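Local structure of citrate lyase subunit beta-like protein (Mycobacterium tuberculosis H37Rv, 6CHU) at residues A[197-202]-A[219-224]; A[212-217]-A[223-228]; A[47-52]-A[78-83]. The protein is a magnesium-dependent carbon–carbon lyase of the HpcH/HpaI aldolase family, linked to itaconate dissimilation and leucine catabolism. All coordinates share one frame; numbering follows the deposited sequence.

Interaction 1 (A[197-202]-A[219-224])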
ATOM      1  N   GLU A 197      -4.431  12.953 -23.965  1.00 30.49           N
ATOM      2  CA  GLU A 197      -3.060  12.545 -23.663  1.00 35.69           C
ATOM      3  C   GLU A 197      -2.977  11.855 -22.304  1.00 33.32           C
ATOM      4  O   GLU A 197      -2.401  10.763 -22.174  1.00 33.22           O
ATOM      5  CB  GLU A 197      -2.131  13.762 -23.714  1.00 37.70           C
ATOM      6  CG  GLU A 197      -0.688  13.472 -23.344  1.00 48.92           C
ATOM      7  CD  GLU A 197       0.163  14.731 -23.267  1.00 69.13           C
ATOM      8  OE1 GLU A 197      -0.405  15.828 -23.068  1.00 75.02           O
ATOM      9  OE2 GLU A 197       1.400  14.626 -23.407  1.00 75.26           O
ATOM     10  N   GLY A 198      -3.570  12.472 -21.275  1.00 30.18           N
ATOM     11  CA  GLY A 198      -3.527  11.880 -19.950  1.00 25.49           C
ATOM     12  C   GLY A 198      -4.258  10.552 -19.877  1.00 25.74           C
ATOM     13  O   GLY A 198      -3.800   9.616 -19.211  1.00 24.37           O
ATOM     14  N   LEU A 199      -5.403  10.450 -20.559  1.00 28.12           N
ATOM     15  CA  LEU A 199      -6.141   9.189 -20.585  1.00 28.48           C
ATOM     16  C   LEU A 199      -5.337   8.097 -21.271  1.00 29.85           C
ATOM     17  O   LEU A 199      -5.317   6.947 -20.814  1.00 29.09           O
ATOM     18  CB  LEU A 199      -7.478   9.373 -21.294  1.00 30.77           C
ATOM     19  CG  LEU A 199      -8.288   8.092 -21.508  1.00 26.86           C
ATOM     20  CD1 LEU A 199      -8.698   7.456 -20.176  1.00 25.86           C
ATOM     21  CD2 LEU A 199      -9.506   8.399 -22.361  1.00 26.24           C
ATOM     22  N   GLN A 200      -4.679   8.433 -22.380  1.00 26.06           N
ATOM     23  CA  GLN A 200      -3.875   7.439 -23.078  1.00 28.85           C
ATOM     24  C   GLN A 200      -2.809   6.858 -22.157  1.00 25.44           C
ATOM     25  O   GLN A 200      -2.672   5.634 -22.044  1.00 28.95           O
ATOM     26  CB  GLN A 200      -3.245   8.056 -24.323  1.00 32.09           C
ATOM     27  CG  GLN A 200      -2.736   7.023 -25.294  1.00 45.61           C
ATOM     28  CD  GLN A 200      -2.445   7.609 -26.660  1.00 60.07           C
ATOM     29  OE1 GLN A 200      -2.586   8.815 -26.878  1.00 66.79           O
ATOM     30  NE2 GLN A 200      -2.044   6.755 -27.592  1.00 65.15           N
ATOM     31  N   GLU A 201      -2.066   7.730 -21.464  1.00 25.06           N
ATOM     32  CA  GLU A 201      -1.009   7.274 -20.564  1.00 29.16           C
ATOM     33  C   GLU A 201      -1.576   6.463 -19.407  1.00 27.73           C
ATOM     34  O   GLU A 201      -0.978   5.467 -18.980  1.00 26.88           O
ATOM     35  CB  GLU A 201      -0.230   8.475 -20.029  1.00 33.31           C
ATOM     36  CG  GLU A 201       0.410   9.340 -21.105  1.00 44.58           C
ATOM     37  CD  GLU A 201       1.207  10.489 -20.513  1.00 63.32           C
ATOM     38  OE1 GLU A 201       1.222  10.618 -19.267  1.00 66.72           O
ATOM     39  OE2 GLU A 201       1.817  11.257 -21.290  1.00 69.38           O
ATOM     40  N   GLU A 202      -2.724   6.896 -18.881  1.00 24.47           N
ATOM     41  CA  GLU A 202      -3.367   6.240 -17.751  1.00 24.82           C
ATOM     42  C   GLU A 202      -3.883   4.855 -18.125  1.00 26.75           C
ATOM     43  O   GLU A 202      -3.696   3.888 -17.375  1.00 24.83           O
ATOM     44  CB  GLU A 202      -4.510   7.129 -17.266  1.00 25.79           C
ATOM     45  CG  GLU A 202      -5.116   6.794 -15.920  1.00 28.93           C
ATOM     46  CD  GLU A 202      -5.886   7.987 -15.389  1.00 27.25           C
ATOM     47  OE1 GLU A 202      -7.040   8.190 -15.820  1.00 25.32           O
ATOM     48  OE2 GLU A 202      -5.312   8.752 -14.591  1.00 27.74           O
ATOM     49  N   PRO A 219     -18.209   9.099 -24.382  1.00 26.81           N
ATOM     50  CA  PRO A 219     -17.951   8.090 -25.427  1.00 27.58           C
ATOM     51  C   PRO A 219     -16.681   8.338 -26.227  1.00 31.51           C
ATOM     52  O   PRO A 219     -16.113   7.377 -26.765  1.00 27.79           O
ATOM     53  CB  PRO A 219     -19.202   8.172 -26.314  1.00 32.55           C
ATOM     54  CG  PRO A 219     -19.775   9.523 -26.064  1.00 34.41           C
ATOM     55  CD  PRO A 219     -19.461   9.842 -24.626  1.00 28.77           C
ATOM     56  N   SER A 220     -16.213   9.589 -26.318  1.00 29.47           N
ATOM     57  CA  SER A 220     -14.965   9.871 -27.025  1.00 27.92           C
ATOM     58  C   SER A 220     -13.773   9.185 -26.372  1.00 28.57           C
ATOM     59  O   SER A 220     -12.735   9.014 -27.022  1.00 29.65           O
ATOM     60  CB  SER A 220     -14.717  11.382 -27.079  1.00 30.62           C
ATOM     61  OG  SER A 220     -14.473  11.871 -25.771  1.00 30.30           O
ATOM     62  N   GLN A 221     -13.894   8.795 -25.105  1.00 27.12           N
ATOM     63  CA  GLN A 221     -12.804   8.113 -24.424  1.00 24.18           C
ATOM     64  C   GLN A 221     -12.705   6.640 -24.796  1.00 25.43           C
ATOM     65  O   GLN A 221     -11.643   6.038 -24.602  1.00 26.85           O
ATOM     66  CB  GLN A 221     -12.968   8.257 -22.908  1.00 26.30           C
ATOM     67  CG  GLN A 221     -13.007   9.711 -22.438  1.00 25.89           C
ATOM     68  CD  GLN A 221     -13.244   9.832 -20.942  1.00 25.32           C
ATOM     69  OE1 GLN A 221     -14.210   9.293 -20.414  1.00 24.53           O
ATOM     70  NE2 GLN A 221     -12.355  10.548 -20.252  1.00 24.57           N
ATOM     71  N   ILE A 222     -13.776   6.045 -25.329  1.00 27.31           N
ATOM     72  CA  ILE A 222     -13.763   4.604 -25.603  1.00 30.08           C
ATOM     73  C   ILE A 222     -12.703   4.218 -26.629  1.00 32.18           C
ATOM     74  O   ILE A 222     -11.977   3.238 -26.395  1.00 28.89           O
ATOM     75  CB  ILE A 222     -15.169   4.123 -26.001  1.00 30.18           C
ATOM     76  CG1 ILE A 222     -16.145   4.256 -24.825  1.00 27.55           C
ATOM     77  CG2 ILE A 222     -15.111   2.682 -26.479  1.00 29.43           C
ATOM     78  CD1 ILE A 222     -15.896   3.269 -23.675  1.00 27.61           C
ATOM     79  N   PRO A 223     -12.559   4.907 -27.767  1.00 30.66           N
ATOM     80  CA  PRO A 223     -11.491   4.521 -28.708  1.00 30.21           C
ATOM     81  C   PRO A 223     -10.109   4.601 -28.095  1.00 32.72           C
ATOM     82  O   PRO A 223      -9.246   3.763 -28.394  1.00 33.28           O
ATOM     83  CB  PRO A 223     -11.656   5.528 -29.857  1.00 32.49           C
ATOM     84  CG  PRO A 223     -13.067   5.959 -29.779  1.00 38.95           C
ATOM     85  CD  PRO A 223     -13.405   5.981 -28.322  1.00 32.05           C
ATOM     86  N   VAL A 224      -9.875   5.597 -27.240  1.00 28.41           N
ATOM     87  CA  VAL A 224      -8.565   5.745 -26.616  1.00 31.48           C
ATOM     88  C   VAL A 224      -8.268   4.542 -25.732  1.00 30.81           C
ATOM     89  O   VAL A 224      -7.173   3.968 -25.779  1.00 28.23           O
ATOM     90  CB  VAL A 224      -8.501   7.070 -25.834  1.00 27.90           C
ATOM     91  CG1 VAL A 224      -7.124   7.278 -25.223  1.00 33.13           C
ATOM     92  CG2 VAL A 224      -8.864   8.236 -26.753  1.00 30.42           C
TER
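L199 reaches from helix 196-209 into the notch between Q221 and V224, and one of its methyls, CD2, does most of the touching. CG of L199 stands opposite the backbone N (chi1 174°), which carries the branched end across the gap between the helices. There CD2 meets Q221 CB at 3.5 Å and, a little farther along the same aliphatic stem, Q221 CG at 3.7 Å. The two side chains meet nearly at right angles, so that the leucine methyl rests mainly on the CB-CG stem of the glutamine, with the amide nitrogen a little farther off. V224 closes in on the same methyl from another direction, its CB 3.9 Å from L199 CD2. L199 thus sits between two residues one helical turn apart, where the helices after the seventh and eighth strands of the TIM barrel pack side by side in its outer layer.

V224 points CG1 back at helix 196-209, where the methyl rests 3.9 Å from Q200 CA and 4.1 Å from Q200 CB. Q200 thus contributes its backbone-proximal carbons, while its extended chain carries the amide onward. Q221 divides its work in a similar way. With CG beside the backbone N (chi1 -58°) and the chain straight beyond it, the carbons cover L199 while bonds at both N and O hold the amide's rotation: NE2 donates to H190 O, and OE1 accepts from I217 N and H218 N.

Interaction 2 (A[212-217]-A[223-228])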
ATOM      1  N   ASP A 212      -8.423  -4.940 -16.205  1.00 22.26           N
ATOM      2  CA  ASP A 212      -9.207  -5.533 -17.279  1.00 23.11           C
ATOM      3  C   ASP A 212     -10.008  -4.509 -18.052  1.00 22.42           C
ATOM      4  O   ASP A 212     -10.376  -4.768 -19.209  1.00 25.18           O
ATOM      5  CB  ASP A 212     -10.174  -6.565 -16.704  1.00 23.45           C
ATOM      6  CG  ASP A 212      -9.454  -7.673 -15.986  1.00 25.78           C
ATOM      7  OD1 ASP A 212      -8.742  -8.420 -16.677  1.00 24.98           O
ATOM      8  OD2 ASP A 212      -9.553  -7.754 -14.744  1.00 26.19           O
ATOM      9  N   VAL A 213     -10.284  -3.373 -17.426  1.00 21.46           N
ATOM     10  CA  VAL A 213     -11.237  -2.378 -17.911  1.00 20.21           C
ATOM     11  C   VAL A 213     -10.747  -1.000 -17.484  1.00 22.13           C
ATOM     12  O   VAL A 213     -10.255  -0.828 -16.367  1.00 21.41           O
ATOM     13  CB  VAL A 213     -12.650  -2.636 -17.332  1.00 22.46           C
ATOM     14  CG1 VAL A 213     -13.576  -1.437 -17.602  1.00 22.48           C
ATOM     15  CG2 VAL A 213     -13.255  -3.938 -17.884  1.00 23.05           C
ATOM     16  N   THR A 214     -10.909  -0.005 -18.361  1.00 20.44           N
ATOM     17  CA  THR A 214     -10.905   1.393 -17.943  1.00 21.85           C
ATOM     18  C   THR A 214     -12.312   1.940 -18.144  1.00 22.40           C
ATOM     19  O   THR A 214     -12.847   1.887 -19.258  1.00 23.97           O
ATOM     20  CB  THR A 214      -9.886   2.215 -18.734  1.00 24.32           C
ATOM     21  OG1 THR A 214      -8.567   1.888 -18.282  1.00 23.93           O
ATOM     22  CG2 THR A 214     -10.123   3.719 -18.526  1.00 20.24           C
ATOM     23  N   VAL A 215     -12.909   2.456 -17.078  1.00 19.57           N
ATOM     24  CA  VAL A 215     -14.261   2.995 -17.167  1.00 18.83           C
ATOM     25  C   VAL A 215     -14.186   4.440 -17.639  1.00 22.41           C
ATOM     26  O   VAL A 215     -13.281   5.197 -17.253  1.00 22.05           O
ATOM     27  CB  VAL A 215     -14.989   2.864 -15.818  1.00 24.78           C
ATOM     28  CG1 VAL A 215     -16.424   3.379 -15.944  1.00 23.02           C
ATOM     29  CG2 VAL A 215     -14.995   1.387 -15.382  1.00 19.15           C
ATOM     30  N   CYS A 216     -15.122   4.811 -18.511  1.00 21.98           N
ATOM     31  CA  CYS A 216     -15.164   6.120 -19.149  1.00 23.74           C
ATOM     32  C   CYS A 216     -16.451   6.852 -18.795  1.00 26.24           C
ATOM     33  O   CYS A 216     -17.476   6.231 -18.508  1.00 24.21           O
ATOM     34  CB  CYS A 216     -15.078   5.992 -20.667  1.00 27.12           C
ATOM     35  SG  CYS A 216     -13.609   5.142 -21.234  1.00 26.77           S
ATOM     36  N   ILE A 217     -16.396   8.186 -18.845  1.00 25.68           N
ATOM     37  CA  ILE A 217     -17.577   9.016 -18.627  1.00 25.99           C
ATOM     38  C   ILE A 217     -17.998   9.765 -19.877  1.00 28.72           C
ATOM     39  O   ILE A 217     -19.007  10.488 -19.846  1.00 27.88           O
ATOM     40  CB  ILE A 217     -17.364   9.986 -17.449  1.00 29.73           C
ATOM     41  CG1 ILE A 217     -15.954  10.549 -17.492  1.00 36.14           C
ATOM     42  CG2 ILE A 217     -17.550   9.262 -16.106  1.00 24.90           C
ATOM     43  CD1 ILE A 217     -15.920  11.963 -17.801  1.00 35.92           C
ATOM     44  N   PRO A 223     -12.559   4.907 -27.767  1.00 30.66           N
ATOM     45  CA  PRO A 223     -11.491   4.521 -28.708  1.00 30.21           C
ATOM     46  C   PRO A 223     -10.109   4.601 -28.095  1.00 32.72           C
ATOM     47  O   PRO A 223      -9.246   3.763 -28.394  1.00 33.28           O
ATOM     48  CB  PRO A 223     -11.656   5.528 -29.857  1.00 32.49           C
ATOM     49  CG  PRO A 223     -13.067   5.959 -29.779  1.00 38.95           C
ATOM     50  CD  PRO A 223     -13.405   5.981 -28.322  1.00 32.05           C
ATOM     51  N   VAL A 224      -9.875   5.597 -27.240  1.00 28.41           N
ATOM     52  CA  VAL A 224      -8.565   5.745 -26.616  1.00 31.48           C
ATOM     53  C   VAL A 224      -8.268   4.542 -25.732  1.00 30.81           C
ATOM     54  O   VAL A 224      -7.173   3.968 -25.779  1.00 28.23           O
ATOM     55  CB  VAL A 224      -8.501   7.070 -25.834  1.00 27.90           C
ATOM     56  CG1 VAL A 224      -7.124   7.278 -25.223  1.00 33.13           C
ATOM     57  CG2 VAL A 224      -8.864   8.236 -26.753  1.00 30.42           C
ATOM     58  N   VAL A 225      -9.256   4.126 -24.939  1.00 24.99           N
ATOM     59  CA  VAL A 225      -9.100   2.979 -24.049  1.00 28.60           C
ATOM     60  C   VAL A 225      -8.870   1.702 -24.851  1.00 32.84           C
ATOM     61  O   VAL A 225      -7.953   0.926 -24.561  1.00 31.27           O
ATOM     62  CB  VAL A 225     -10.329   2.858 -23.131  1.00 25.82           C
ATOM     63  CG1 VAL A 225     -10.399   1.466 -22.497  1.00 25.24           C
ATOM     64  CG2 VAL A 225     -10.282   3.945 -22.071  1.00 25.89           C
ATOM     65  N   ARG A 226      -9.705   1.462 -25.868  1.00 29.57           N
ATOM     66  CA  ARG A 226      -9.561   0.245 -26.662  1.00 31.65           C
ATOM     67  C   ARG A 226      -8.179   0.156 -27.295  1.00 34.14           C
ATOM     68  O   ARG A 226      -7.570  -0.921 -27.329  1.00 34.65           O
ATOM     69  CB  ARG A 226     -10.649   0.179 -27.737  1.00 30.40           C
ATOM     70  CG  ARG A 226     -12.036  -0.158 -27.202  1.00 33.40           C
ATOM     71  CD  ARG A 226     -13.082  -0.031 -28.292  1.00 37.02           C
ATOM     72  NE  ARG A 226     -14.382  -0.543 -27.875  1.00 36.17           N
ATOM     73  CZ  ARG A 226     -15.522  -0.234 -28.480  1.00 37.86           C
ATOM     74  NH1 ARG A 226     -16.667  -0.746 -28.048  1.00 37.80           N
ATOM     75  NH2 ARG A 226     -15.518   0.594 -29.513  1.00 39.84           N
ATOM     76  N   LYS A 227      -7.660   1.276 -27.803  1.00 31.58           N
ATOM     77  CA  LYS A 227      -6.314   1.264 -28.369  1.00 34.86           C
ATOM     78  C   LYS A 227      -5.258   1.045 -27.287  1.00 42.52           C
ATOM     79  O   LYS A 227      -4.252   0.366 -27.522  1.00 39.56           O
ATOM     80  CB  LYS A 227      -6.046   2.568 -29.120  1.00 37.28           C
ATOM     81  CG  LYS A 227      -4.666   2.645 -29.768  1.00 44.74           C
ATOM     82  CD  LYS A 227      -4.526   3.907 -30.608  1.00 50.17           C
ATOM     83  CE  LYS A 227      -3.091   4.124 -31.066  1.00 55.12           C
ATOM     84  NZ  LYS A 227      -2.950   5.406 -31.813  1.00 61.14           N
ATOM     85  N   ALA A 228      -5.470   1.603 -26.092  1.00 39.72           N
ATOM     86  CA  ALA A 228      -4.457   1.502 -25.045  1.00 38.34           C
ATOM     87  C   ALA A 228      -4.292   0.075 -24.547  1.00 40.28           C
ATOM     88  O   ALA A 228      -3.228  -0.281 -24.029  1.00 46.14           O
ATOM     89  CB  ALA A 228      -4.810   2.414 -23.872  1.00 35.37           C
TER
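V225 packs against T214 and C216, two residues on the same side of strand 213-216, and the direct contact is apolar. The CG2 methyl of V225 is the shared element, lying 3.6 Å from T214 CG2 and also 3.6 Å from C216 SG. Its other methyl, CG1, leans on the threonine, 3.9 Å from T214 CB. The valine thus spreads its two branches over the strand, one on T214 and the other bridging to C216. C216 turns its sulfur beside its own backbone N (chi1 -58°), where SG meets the methyl.

Polar bonding is taken up elsewhere. T214 has CG2 opposite its backbone N, facing the helix, and OG1 is hydrogen-bonded to the hydroxyl of Y229, just beyond 223-228; the threonine is thereby held through both branches.

This is the inner face of the last barrel helix lying on the last strand. Backbone bonds tie V213 and V215 to D187 of strand 184-187 on one flank, and C216 to W18 of strand 17-22 on the other, where first and last strands close the barrel. Helix 196-209 lies alongside, its A203 touching both T214 and A228.

Interaction 3 (A[47-52]-A[78-83])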
ATOM      1  N   VAL A  47     -26.964  11.008 -11.825  1.00 28.12           N
ATOM      2  CA  VAL A  47     -28.356  11.446 -11.893  1.00 31.71           C
ATOM      3  C   VAL A  47     -28.673  12.287 -10.665  1.00 32.11           C
ATOM      4  O   VAL A  47     -28.439  11.848  -9.532  1.00 33.56           O
ATOM      5  CB  VAL A  47     -29.327  10.253 -11.983  1.00 26.62           C
ATOM      6  CG1 VAL A  47     -30.786  10.735 -11.945  1.00 28.45           C
ATOM      7  CG2 VAL A  47     -29.051   9.439 -13.243  1.00 29.94           C
ATOM      8  N   ALA A  48     -29.230  13.478 -10.893  1.00 31.59           N
ATOM      9  CA  ALA A  48     -29.605  14.356  -9.793  1.00 33.53           C
ATOM     10  C   ALA A  48     -30.673  13.697  -8.928  1.00 38.06           C
ATOM     11  O   ALA A  48     -31.522  12.945  -9.418  1.00 34.64           O
ATOM     12  CB  ALA A  48     -30.119  15.698 -10.321  1.00 35.38           C
ATOM     13  N   GLU A  49     -30.613  13.991  -7.625  1.00 38.04           N
ATOM     14  CA  GLU A  49     -31.553  13.425  -6.660  1.00 41.19           C
ATOM     15  C   GLU A  49     -32.998  13.505  -7.152  1.00 41.16           C
ATOM     16  O   GLU A  49     -33.745  12.524  -7.079  1.00 42.97           O
ATOM     17  CB  GLU A  49     -31.401  14.147  -5.321  1.00 47.64           C
ATOM     18  CG  GLU A  49     -32.000  13.403  -4.149  1.00 56.79           C
ATOM     19  CD  GLU A  49     -31.349  12.048  -3.941  1.00 67.44           C
ATOM     20  OE1 GLU A  49     -30.105  11.953  -4.063  1.00 70.40           O
ATOM     21  OE2 GLU A  49     -32.085  11.076  -3.668  1.00 60.63           O
ATOM     22  N   ALA A  50     -33.408  14.668  -7.668  1.00 40.84           N
ATOM     23  CA  ALA A  50     -34.795  14.841  -8.091  1.00 36.12           C
ATOM     24  C   ALA A  50     -35.133  14.043  -9.344  1.00 36.08           C
ATOM     25  O   ALA A  50     -36.319  13.857  -9.644  1.00 37.70           O
ATOM     26  CB  ALA A  50     -35.101  16.321  -8.335  1.00 37.91           C
ATOM     27  N   GLN A  51     -34.129  13.587 -10.083  1.00 33.21           N
ATOM     28  CA  GLN A  51     -34.328  12.861 -11.330  1.00 38.82           C
ATOM     29  C   GLN A  51     -34.210  11.350 -11.174  1.00 35.83           C
ATOM     30  O   GLN A  51     -34.404  10.625 -12.153  1.00 31.85           O
ATOM     31  CB  GLN A  51     -33.327  13.348 -12.384  1.00 35.85           C
ATOM     32  CG  GLN A  51     -33.553  14.785 -12.813  1.00 40.64           C
ATOM     33  CD  GLN A  51     -35.000  15.051 -13.139  1.00 51.58           C
ATOM     34  OE1 GLN A  51     -35.646  15.896 -12.514  1.00 58.00           O
ATOM     35  NE2 GLN A  51     -35.526  14.328 -14.123  1.00 53.19           N
ATOM     36  N   LYS A  52     -33.896  10.856  -9.980  1.00 36.02           N
ATOM     37  CA  LYS A  52     -33.702   9.421  -9.802  1.00 32.94           C
ATOM     38  C   LYS A  52     -34.992   8.620 -10.015  1.00 34.90           C
ATOM     39  O   LYS A  52     -34.934   7.528 -10.604  1.00 34.39           O
ATOM     40  CB  LYS A  52     -33.104   9.130  -8.419  1.00 31.34           C
ATOM     41  CG  LYS A  52     -31.681   9.662  -8.230  1.00 31.86           C
ATOM     42  CD  LYS A  52     -31.109   9.244  -6.883  1.00 28.97           C
ATOM     43  CE  LYS A  52     -29.739   9.862  -6.618  1.00 29.84           C
ATOM     44  NZ  LYS A  52     -28.766   9.556  -7.687  1.00 28.20           N
ATOM     45  N   THR A  78     -29.017   3.278   1.934  1.00 30.79           N
ATOM     46  CA  THR A  78     -29.784   4.447   1.524  1.00 29.48           C
ATOM     47  C   THR A  78     -31.180   4.052   1.063  1.00 31.35           C
ATOM     48  O   THR A  78     -31.405   2.953   0.544  1.00 28.12           O
ATOM     49  CB  THR A  78     -29.080   5.218   0.399  1.00 29.04           C
ATOM     50  OG1 THR A  78     -29.032   4.419  -0.795  1.00 24.17           O
ATOM     51  CG2 THR A  78     -27.662   5.608   0.815  1.00 29.16           C
ATOM     52  N   ALA A  79     -32.125   4.974   1.248  1.00 26.55           N
ATOM     53  CA  ALA A  79     -33.465   4.751   0.719  1.00 26.89           C
ATOM     54  C   ALA A  79     -33.437   4.659  -0.801  1.00 30.06           C
ATOM     55  O   ALA A  79     -34.215   3.899  -1.390  1.00 27.88           O
ATOM     56  CB  ALA A  79     -34.417   5.861   1.179  1.00 32.39           C
ATOM     57  N   ASP A  80     -32.528   5.400  -1.450  1.00 30.47           N
ATOM     58  CA  ASP A  80     -32.404   5.305  -2.901  1.00 30.27           C
ATOM     59  C   ASP A  80     -32.068   3.888  -3.338  1.00 25.11           C
ATOM     60  O   ASP A  80     -32.638   3.386  -4.314  1.00 26.08           O
ATOM     61  CB  ASP A  80     -31.349   6.279  -3.421  1.00 24.86           C
ATOM     62  CG  ASP A  80     -31.898   7.676  -3.630  1.00 32.29           C
ATOM     63  OD1 ASP A  80     -33.058   7.822  -4.089  1.00 28.84           O
ATOM     64  OD2 ASP A  80     -31.154   8.630  -3.328  1.00 31.51           O
ATOM     65  N   GLN A  81     -31.152   3.221  -2.632  1.00 28.26           N
ATOM     66  CA  GLN A  81     -30.808   1.860  -3.034  1.00 28.33           C
ATOM     67  C   GLN A  81     -32.019   0.940  -2.951  1.00 23.33           C
ATOM     68  O   GLN A  81     -32.220   0.084  -3.824  1.00 23.73           O
ATOM     69  CB  GLN A  81     -29.663   1.299  -2.188  1.00 23.07           C
ATOM     70  CG  GLN A  81     -29.032   0.081  -2.871  1.00 23.88           C
ATOM     71  CD  GLN A  81     -28.266  -0.809  -1.922  1.00 25.09           C
ATOM     72  OE1 GLN A  81     -28.859  -1.581  -1.173  1.00 26.65           O
ATOM     73  NE2 GLN A  81     -26.934  -0.704  -1.944  1.00 22.50           N
ATOM     74  N   ALA A  82     -32.849   1.112  -1.918  1.00 24.03           N
ATOM     75  CA  ALA A  82     -34.053   0.297  -1.810  1.00 26.71           C
ATOM     76  C   ALA A  82     -34.970   0.526  -3.002  1.00 28.36           C
ATOM     77  O   ALA A  82     -35.515  -0.428  -3.572  1.00 25.83           O
ATOM     78  CB  ALA A  82     -34.782   0.603  -0.499  1.00 31.35           C
ATOM     79  N   ARG A  83     -35.140   1.790  -3.402  1.00 27.53           N
ATOM     80  CA  ARG A  83     -35.936   2.097  -4.585  1.00 29.06           C
ATOM     81  C   ARG A  83     -35.305   1.513  -5.845  1.00 27.12           C
ATOM     82  O   ARG A  83     -36.017   0.998  -6.715  1.00 25.86           O
ATOM     83  CB  ARG A  83     -36.108   3.611  -4.724  1.00 29.65           C
ATOM     84  CG  ARG A  83     -36.736   4.302  -3.512  1.00 30.26           C
ATOM     85  CD  ARG A  83     -38.189   3.905  -3.293  1.00 43.29           C
ATOM     86  NE  ARG A  83     -38.343   2.641  -2.573  1.00 50.40           N
ATOM     87  CZ  ARG A  83     -38.182   2.499  -1.258  1.00 47.98           C
ATOM     88  NH1 ARG A  83     -37.844   3.543  -0.511  1.00 44.36           N
ATOM     89  NH2 ARG A  83     -38.354   1.310  -0.691  1.00 41.09           N
TER
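E49 and K52 converge on a single carboxylate, that of D80, where the loop after strand 38-42 meets the first turn of helix 79-89. Both segments follow barrel strands at their C-terminal ends, the end of a TIM barrel that carries the active site; the side chain of K52 is about 8 Å from that of R72, a substrate-binding residue.

The segment begins with V47, whose carbonyl is a fixed point for what comes later: V47 O accepts from K52 NZ at 3.0 Å, the donor standing 26° from the carbonyl plane. E49 opens a short 3-10 turn. Its chain leaves with CG opposite the backbone N and then bends at chi2 (61°), a kink that swings the carboxylate across to D80. E49 OE2 comes to 2.6 Å from D80 OD2, and the two carboxylate planes are turned 30° from each other. K52 closes the segment and meets D80 through its carbons: K52 CD lies 3.6 Å from D80 OD2, the chains crossing nearly at a right angle. A bend at chi4 turns the ammonium group aside to V47 O and to L43 O, leaving K52 NZ 5.1 Å from D80 OD2.

On the facing segment, T78 is the N-cap, its OG1 accepting from Q81 N at 3.1 Å. D80 therefore sits in the first turn of a capped helix, where a negative charge is generally favoured, and OD1 forms a salt bridge with R56.

Two acidic oxygens this close would repel each other if both groups were fully ionised. An approach this short suggests that the pair shares a proton, and R56 and the start of the helix would be expected to offset the remaining negative charge.

Interactions 1 and 2 form one continuous unit, their centres 6 Å apart: helix 221-228 turns V224 to helix 196-209 and V225 to strand 213-216, so a single helix packs on both the neighbouring helix and the strand it covers, beside the seam where the first and last strands close the barrel. I222 CD1 also packs against C216 SG at 3.8 Å. Interaction 3 closes earlier in the chain, its centre 30 Å from that of interaction 1 and 28 Å from that of interaction 2, across the chain's centre from the latter. The first two are apolar packing of the helix layer on itself and the barrel wall; interaction 3 is a polar loop-to-helix contact at the active-site end of the strands.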